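Local coordinates for protein malic enzyme (Entamoeba histolytica, PDB 3NV9) that catalyses the oxidative decarboxylation of malate to pyruvate, probably with NAD or NADP as acceptor, and activates metronidazole as a deeply entangled dimer, at the interface of chains A and B. Sequence-based numbering; all coordinates share one arbitrary frame. Chains: chain A/B, Malic enzyme.

The interface of chains A and B. Residues chain A 46-48, 465; chain B 50-52, 125.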
# COMPACT_ATOMS: atom_id res chain seq x y z
N LYS A 46 -4.58 8.90 -7.94
CA LYS A 46 -3.69 8.69 -9.06
C LYS A 46 -3.33 7.24 -9.28
O LYS A 46 -3.04 6.87 -10.41
CB LYS A 46 -2.44 9.56 -8.95
CG LYS A 46 -2.76 11.11 -9.23
CD LYS A 46 -1.55 11.98 -8.90
CE LYS A 46 -1.20 11.93 -7.33
NZ LYS A 46 -0.56 13.20 -6.91
N ILE A 47 -3.33 6.44 -8.21
CA ILE A 47 -2.89 5.03 -8.26
C ILE A 47 -3.97 4.05 -7.75
O ILE A 47 -4.90 4.43 -7.05
CB ILE A 47 -1.52 4.77 -7.55
CG1 ILE A 47 -1.68 4.93 -6.04
CG2 ILE A 47 -0.49 5.77 -8.01
CD1 ILE A 47 -0.37 4.58 -5.23
N GLN A 48 -3.82 2.78 -8.10
CA GLN A 48 -4.76 1.77 -7.71
C GLN A 48 -4.02 0.46 -7.53
O GLN A 48 -2.87 0.31 -7.89
CB GLN A 48 -5.84 1.64 -8.77
CG GLN A 48 -5.31 1.26 -10.16
CD GLN A 48 -6.40 0.83 -11.15
OE1 GLN A 48 -7.48 0.34 -10.77
NE2 GLN A 48 -6.15 1.09 -12.42
N ILE A 465 -9.17 3.71 -17.89
CA ILE A 465 -8.88 5.05 -17.45
C ILE A 465 -9.50 6.01 -18.50
O ILE A 465 -9.13 6.02 -19.68
CB ILE A 465 -7.36 5.24 -17.26
CG1 ILE A 465 -6.82 4.29 -16.18
CG2 ILE A 465 -7.05 6.61 -16.84
CD1 ILE A 465 -5.29 4.02 -16.33
N MET B 50 -0.94 0.29 -9.94
CA MET B 50 -1.04 0.81 -11.32
C MET B 50 -1.53 2.27 -11.35
O MET B 50 -2.32 2.63 -10.49
CB MET B 50 -2.07 -0.08 -12.06
CG MET B 50 -2.06 0.08 -13.54
SD MET B 50 -0.57 -0.59 -14.37
CE MET B 50 -0.95 -2.29 -13.91
N PRO B 51 -1.15 3.08 -12.37
CA PRO B 51 -1.87 4.37 -12.53
C PRO B 51 -3.36 4.14 -12.68
O PRO B 51 -3.75 3.06 -13.12
CB PRO B 51 -1.32 4.95 -13.86
CG PRO B 51 0.13 4.34 -13.95
CD PRO B 51 -0.13 2.87 -13.45
N LYS B 52 -4.19 5.12 -12.27
CA LYS B 52 -5.59 5.12 -12.58
C LYS B 52 -6.01 6.48 -13.13
O LYS B 52 -7.19 6.76 -13.28
CB LYS B 52 -6.40 4.76 -11.34
CG LYS B 52 -6.45 5.84 -10.22
CD LYS B 52 -7.42 5.49 -9.13
CE LYS B 52 -7.62 6.66 -8.13
NZ LYS B 52 -8.64 6.28 -6.98
N LYS B 125 -9.80 -6.15 -4.27
CA LYS B 125 -9.85 -5.53 -5.62
C LYS B 125 -10.81 -6.27 -6.55
O LYS B 125 -11.80 -5.73 -7.02
CB LYS B 125 -8.43 -5.44 -6.24
CG LYS B 125 -8.27 -4.63 -7.55
CD LYS B 125 -8.77 -3.20 -7.47
CE LYS B 125 -8.58 -2.48 -8.81
NZ LYS B 125 -8.69 -0.99 -8.65
O HOH W 1 -7.62 4.15 -5.79
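An antiparallel beta ladder joins the two subunits here: strand 47-51 of chain A runs against the same strand of chain B, with A:Gln48 facing B:Met50 and A:Ile47 facing B:Pro51. A:Gln48 and B:Met50 bond to each other through their backbones in both directions. A:Gln48 N donates to B:Met50 O at 2.8 Å, while B:Met50 N donates to A:Gln48 O. Two residues further along, just past the end of the chain B strand, B:Lys52 N donates to A:Lys46 O at 2.8 Å.

The side chain of A:Gln48 adds a second layer of bonding. Its CG sits between the backbone N and the carbonyl carbon (chi1 60°), and from there the extended chain carries the amide over the partner strand. OE1 takes B:Lys125 NZ at 2.8 Å in the carbonyl plane, on a lone pair, the lysine chain coming in from helix 114-128 at about a right angle to the glutamine. On the other arm, NE2 donates to B:Pro51 O at 3.2 Å, with that oxygen close to the amide plane. With a lysine donor at OE1 and a carbonyl acceptor at NE2, the amide is probably fixed in this orientation.

B:Lys52 lays its extended chain across the A:Lys46–A:Ile47 backbone, its CB 3.8 Å from A:Gln48 CG. Its NZ contacts a water at 2.6 Å, which in turn meets A:Ile47 O. On another side of B:Lys52, A:Ile465 packs against the backbone; A:Ile465 CG1 lies 3.9 Å from B:Lys52 CA.

Repeated by the two-fold with the chains exchanged, this patch continues beta pairing from one subunit into the other and is one of the places where the subunits of the entangled dimer are joined.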